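Local coordinates for protein neutral proteinase inhibitor ScNPI (Streptomyces caespitosus, PDB 4HWX) that probably inhibits serine proteases of the subtilisin type and, as a homodimeric single-domain protein, targets two peptidase classes at once, at residues Ala49-Leu61 and Leu85-Ser97. Residues are numbered along the deposited sequence; the frame is centred on the assembly and turned at random.
With ACT (acetate ion), chain E.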
loop_
_atom_site.group_PDB
_atom_site.type_symbol
_atom_site.label_atom_id
_atom_site.label_comp_id
_atom_site.label_asym_id
_atom_site.label_seq_id
_atom_site.Cartn_x
_atom_site.Cartn_y
_atom_site.Cartn_z
ATOM N N ALA A 49 -15.174 -4.114 7.101
ATOM C CA ALA A 49 -15.638 -2.893 6.418
ATOM C C ALA A 49 -15.211 -2.897 4.944
ATOM O O ALA A 49 -16.046 -2.632 4.072
ATOM C CB ALA A 49 -15.122 -1.649 7.125
ATOM N N LEU A 50 -13.960 -3.317 4.661
ATOM C CA LEU A 50 -13.451 -3.435 3.280
ATOM C C LEU A 50 -14.218 -4.493 2.501
ATOM O O LEU A 50 -14.644 -4.254 1.366
ATOM C CB LEU A 50 -11.951 -3.779 3.291
ATOM C CG LEU A 50 -11.020 -2.662 3.705
ATOM C CD1 LEU A 50 -9.585 -3.168 3.732
ATOM C CD2 LEU A 50 -11.168 -1.446 2.780
ATOM N N ASN A 51 -14.443 -5.655 3.127
ATOM C CA ASN A 51 -15.207 -6.724 2.490
ATOM C C ASN A 51 -16.642 -6.284 2.186
ATOM O O ASN A 51 -17.174 -6.658 1.143
ATOM C CB ASN A 51 -15.186 -7.990 3.358
ATOM C CG ASN A 51 -13.889 -8.762 3.249
ATOM O OD1 ASN A 51 -13.182 -8.713 2.235
ATOM N ND2 ASN A 51 -13.540 -9.490 4.300
ATOM N N ALA A 52 -17.248 -5.450 3.044
ATOM C CA ALA A 52 -18.628 -4.981 2.844
ATOM C C ALA A 52 -18.803 -4.100 1.577
ATOM O O ALA A 52 -19.927 -3.974 1.089
ATOM C CB ALA A 52 -19.114 -4.222 4.070
ATOM N N THR A 53 -17.712 -3.487 1.062
ATOM C CA THR A 53 -17.767 -2.613 -0.122
ATOM C C THR A 53 -17.829 -3.417 -1.423
ATOM O O THR A 53 -18.125 -2.844 -2.477
ATOM C CB THR A 53 -16.550 -1.667 -0.184
ATOM O OG1 THR A 53 -15.368 -2.408 -0.520
ATOM C CG2 THR A 53 -16.358 -0.859 1.097
ATOM N N ASP A 54 -17.445 -4.715 -1.353
ATOM C CA ASP A 54 -17.325 -5.650 -2.477
ATOM C C ASP A 54 -16.285 -5.112 -3.512
ATOM O O ASP A 54 -16.471 -5.259 -4.721
ATOM C CB ASP A 54 -18.708 -5.918 -3.117
ATOM C CG ASP A 54 -18.798 -7.177 -3.960
ATOM O OD1 ASP A 54 -18.117 -8.174 -3.621
ATOM O OD2 ASP A 54 -19.571 -7.176 -4.940
ATOM N N GLY A 55 -15.229 -4.464 -3.016
ATOM C CA GLY A 55 -14.151 -3.905 -3.832
ATOM C C GLY A 55 -14.332 -2.489 -4.355
ATOM O O GLY A 55 -13.421 -1.955 -4.995
ATOM N N GLU A 56 -15.517 -1.873 -4.134
ATOM C CA GLU A 56 -15.763 -0.506 -4.591
ATOM C C GLU A 56 -15.646 0.409 -3.374
ATOM O O GLU A 56 -16.616 0.611 -2.640
ATOM C CB GLU A 56 -17.122 -0.377 -5.325
ATOM C CG GLU A 56 -17.431 1.043 -5.807
ATOM C CD GLU A 56 -16.294 1.763 -6.516
ATOM O OE1 GLU A 56 -15.593 2.585 -5.870
ATOM O OE2 GLU A 56 -16.077 1.455 -7.712
ATOM N N LEU A 57 -14.435 0.951 -3.151
ATOM C CA LEU A 57 -14.132 1.753 -1.968
ATOM C C LEU A 57 -14.886 3.074 -1.885
ATOM O O LEU A 57 -14.898 3.663 -0.809
ATOM C CB LEU A 57 -12.622 1.965 -1.790
ATOM C CG LEU A 57 -11.923 0.818 -1.031
ATOM C CD1 LEU A 57 -11.986 -0.514 -1.798
ATOM C CD2 LEU A 57 -10.474 1.155 -0.755
ATOM N N ASN A 58 -15.612 3.492 -2.937
ATOM C CA ASN A 58 -16.478 4.679 -2.802
ATOM C C ASN A 58 -17.597 4.373 -1.780
ATOM O O ASN A 58 -18.184 5.293 -1.219
ATOM C CB ASN A 58 -17.093 5.082 -4.148
ATOM C CG ASN A 58 -16.182 5.886 -5.031
ATOM O OD1 ASN A 58 -15.144 6.397 -4.607
ATOM N ND2 ASN A 58 -16.568 6.019 -6.288
ATOM N N ARG A 59 -17.882 3.069 -1.555
ATOM C CA ARG A 59 -18.881 2.595 -0.587
ATOM C C ARG A 59 -18.417 2.815 0.866
ATOM O O ARG A 59 -19.228 2.645 1.774
ATOM C CB ARG A 59 -19.260 1.118 -0.831
ATOM C CG ARG A 59 -20.074 0.965 -2.105
ATOM C CD ARG A 59 -20.423 -0.463 -2.466
ATOM N NE ARG A 59 -20.993 -0.498 -3.813
ATOM C CZ ARG A 59 -21.005 -1.557 -4.618
ATOM N NH1 ARG A 59 -20.479 -2.710 -4.220
ATOM N NH2 ARG A 59 -21.537 -1.471 -5.828
ATOM N N LEU A 60 -17.138 3.224 1.093
ATOM C CA LEU A 60 -16.640 3.578 2.439
ATOM C C LEU A 60 -17.264 4.924 2.871
ATOM O O LEU A 60 -17.339 5.217 4.055
ATOM C CB LEU A 60 -15.095 3.667 2.489
ATOM C CG LEU A 60 -14.304 2.357 2.324
ATOM C CD1 LEU A 60 -12.822 2.615 2.323
ATOM C CD2 LEU A 60 -14.644 1.348 3.408
ATOM N N LEU A 61 -17.684 5.746 1.894
ATOM C CA LEU A 61 -18.326 7.024 2.159
ATOM C C LEU A 61 -19.804 6.768 2.342
ATOM O O LEU A 61 -20.360 5.903 1.664
ATOM C CB LEU A 61 -18.071 8.040 1.026
ATOM C CG LEU A 61 -16.701 8.722 1.014
ATOM C CD1 LEU A 61 -15.687 7.872 0.341
ATOM C CD2 LEU A 61 -16.764 10.023 0.252
ATOM N N LEU A 85 -6.960 -6.443 -2.451
ATOM C CA LEU A 85 -8.128 -6.820 -1.677
ATOM C C LEU A 85 -8.787 -7.996 -2.358
ATOM O O LEU A 85 -9.279 -7.856 -3.486
ATOM C CB LEU A 85 -9.100 -5.625 -1.530
ATOM C CG LEU A 85 -10.452 -5.873 -0.796
ATOM C CD1 LEU A 85 -10.233 -6.397 0.634
ATOM C CD2 LEU A 85 -11.287 -4.589 -0.737
ATOM N N ASN A 86 -8.775 -9.163 -1.682
ATOM C CA ASN A 86 -9.341 -10.422 -2.170
ATOM C C ASN A 86 -8.831 -10.715 -3.607
ATOM O O ASN A 86 -9.614 -11.044 -4.493
ATOM C CB ASN A 86 -10.888 -10.415 -2.073
ATOM C CG ASN A 86 -11.395 -10.252 -0.655
ATOM O OD1 ASN A 86 -10.903 -10.886 0.295
ATOM N ND2 ASN A 86 -12.389 -9.389 -0.470
ATOM N N GLY A 87 -7.519 -10.527 -3.808
ATOM C CA GLY A 87 -6.843 -10.768 -5.077
ATOM C C GLY A 87 -6.854 -9.650 -6.101
ATOM O O GLY A 87 -6.151 -9.764 -7.098
ATOM N N ARG A 88 -7.643 -8.578 -5.902
ATOM C CA ARG A 88 -7.652 -7.486 -6.890
ATOM C C ARG A 88 -6.899 -6.273 -6.394
ATOM O O ARG A 88 -7.080 -5.843 -5.257
ATOM C CB ARG A 88 -9.045 -7.064 -7.388
ATOM C CG ARG A 88 -10.189 -7.091 -6.395
ATOM C CD ARG A 88 -11.433 -7.704 -7.034
ATOM N NE ARG A 88 -12.377 -6.689 -7.508
ATOM C CZ ARG A 88 -13.599 -6.504 -7.013
ATOM N NH1 ARG A 88 -14.053 -7.277 -6.034
ATOM N NH2 ARG A 88 -14.380 -5.548 -7.501
ATOM N N ARG A 89 -6.044 -5.739 -7.270
ATOM C CA ARG A 89 -5.218 -4.554 -7.043
ATOM C C ARG A 89 -6.148 -3.366 -6.766
ATOM O O ARG A 89 -7.167 -3.202 -7.446
ATOM C CB ARG A 89 -4.310 -4.316 -8.272
ATOM C CG ARG A 89 -3.212 -3.264 -8.071
ATOM C CD ARG A 89 -1.833 -3.863 -7.797
ATOM N NE ARG A 89 -1.376 -3.540 -6.445
ATOM C CZ ARG A 89 -0.727 -2.429 -6.104
ATOM N NH1 ARG A 89 -0.394 -1.532 -7.027
ATOM N NH2 ARG A 89 -0.388 -2.214 -4.840
ATOM N N VAL A 90 -5.831 -2.591 -5.722
ATOM C CA VAL A 90 -6.606 -1.427 -5.278
ATOM C C VAL A 90 -5.685 -0.193 -5.294
ATOM O O VAL A 90 -4.591 -0.259 -4.775
ATOM C CB VAL A 90 -7.231 -1.659 -3.860
ATOM C CG1 VAL A 90 -7.860 -0.371 -3.295
ATOM C CG2 VAL A 90 -8.258 -2.798 -3.879
ATOM N N ALA A 91 -6.148 0.905 -5.892
ATOM C CA ALA A 91 -5.501 2.217 -5.969
ATOM C C ALA A 91 -6.639 3.203 -5.946
ATOM O O ALA A 91 -7.316 3.404 -6.963
ATOM C CB ALA A 91 -4.654 2.335 -7.238
ATOM N N TRP A 92 -6.972 3.683 -4.739
ATOM C CA TRP A 92 -8.137 4.542 -4.534
ATOM C C TRP A 92 -7.776 5.773 -3.725
ATOM O O TRP A 92 -6.907 5.721 -2.852
ATOM C CB TRP A 92 -9.253 3.745 -3.824
ATOM C CG TRP A 92 -10.526 4.502 -3.532
ATOM C CD1 TRP A 92 -11.602 4.648 -4.363
ATOM C CD2 TRP A 92 -10.873 5.162 -2.306
ATOM N NE1 TRP A 92 -12.594 5.365 -3.737
ATOM C CE2 TRP A 92 -12.177 5.689 -2.467
ATOM C CE3 TRP A 92 -10.227 5.323 -1.065
ATOM C CZ2 TRP A 92 -12.831 6.392 -1.449
ATOM C CZ3 TRP A 92 -10.893 5.987 -0.044
ATOM C CH2 TRP A 92 -12.184 6.508 -0.238
ATOM N N LYS A 93 -8.448 6.887 -4.029
ATOM C CA LYS A 93 -8.285 8.117 -3.264
ATOM C C LYS A 93 -9.585 8.927 -3.281
ATOM O O LYS A 93 -10.443 8.721 -4.142
ATOM C CB LYS A 93 -7.095 8.964 -3.755
ATOM C CG LYS A 93 -7.259 9.553 -5.157
ATOM C CD LYS A 93 -6.042 10.389 -5.546
ATOM C CE LYS A 93 -6.109 10.861 -6.981
ATOM N NZ LYS A 93 -4.857 11.552 -7.400
ATOM N N HIS A 94 -9.718 9.838 -2.319
ATOM C CA HIS A 94 -10.849 10.769 -2.224
ATOM C C HIS A 94 -10.394 11.987 -1.479
ATOM O O HIS A 94 -9.790 11.846 -0.419
ATOM C CB HIS A 94 -12.090 10.152 -1.545
ATOM C CG HIS A 94 -13.314 11.002 -1.707
ATOM N ND1 HIS A 94 -14.194 10.811 -2.768
ATOM C CD2 HIS A 94 -13.742 12.061 -0.971
ATOM C CE1 HIS A 94 -15.143 11.728 -2.618
ATOM N NE2 HIS A 94 -14.914 12.504 -1.556
ATOM N N THR A 95 -10.670 13.175 -2.040
ATOM C CA THR A 95 -10.324 14.481 -1.451
ATOM C C THR A 95 -11.574 15.115 -0.832
ATOM O O THR A 95 -12.609 15.209 -1.488
ATOM C CB THR A 95 -9.697 15.415 -2.504
ATOM O OG1 THR A 95 -8.546 14.780 -3.050
ATOM C CG2 THR A 95 -9.285 16.779 -1.923
ATOM N N PHE A 96 -11.471 15.512 0.436
ATOM C CA PHE A 96 -12.535 16.196 1.164
ATOM C C PHE A 96 -12.184 17.694 1.305
ATOM O O PHE A 96 -11.002 18.031 1.371
ATOM C CB PHE A 96 -12.747 15.551 2.543
ATOM C CG PHE A 96 -13.167 14.100 2.504
ATOM C CD1 PHE A 96 -14.507 13.749 2.328
ATOM C CD2 PHE A 96 -12.230 13.080 2.671
ATOM C CE1 PHE A 96 -14.898 12.405 2.298
ATOM C CE2 PHE A 96 -12.627 11.731 2.671
ATOM C CZ PHE A 96 -13.957 11.404 2.483
ATOM N N SER A 97 -13.215 18.577 1.393
ATOM C CA SER A 97 -13.094 20.049 1.535
ATOM C C SER A 97 -12.209 20.434 2.727
ATOM O O SER A 97 -11.418 21.365 2.627
ATOM C CB SER A 97 -14.485 20.666 1.734
ATOM O OG SER A 97 -15.357 20.346 0.667
HETATM C C ACT E . -17.675 14.588 -0.751
HETATM O O ACT E . -18.407 15.527 -1.134
HETATM O OXT ACT E . -16.480 14.781 -0.557
HETATM C CH3 ACT E . -18.265 13.215 -0.546
HETATM O O HOH W 1 -13.268 8.878 -4.542
#
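W92 carries its CG opposite the backbone N (chi1 180°), which swings the indole off strand 88-96 against the 3-10 segment 57-60. N58 turns its CG beside its own N (chi1 -81°), and OD1 meets the indole rim. The bond from W92 NE1 to N58 OD1 is 2.9 Å and nearly straight. OD1 lies in the ring plane, but NE1 sits above the carbonyl plane of the amide. L57 CB sits over the five-membered ring of W92, a CH-pi contact 3.6 Å from its centroid. At the ring edge L61 CD1 touches W92 CZ2 at 3.7 Å. With the indole cut back to an alanine, N58 OD1 would probably lose its ring donor, and a gap would be likely to open beside L57 and L61. The contact lays helix 43-52 and the chain after it on the antiparallel sheet of the subtilisin inhibitor fold. L61 CD2 sits over the centre of the H94 ring, 3.7 Å from its centroid. A water links H94 ND1 to N58 OD1 and K93 O, and an acetate accepts from H94 NE2. L57 CD2 meets V90 CG1 tip to tip at 4.0 Å. At the other end L85 CD1 packs against L50 CB at 4.1 Å, and N86 ND2 donates to N51 OD1 at 2.9 Å.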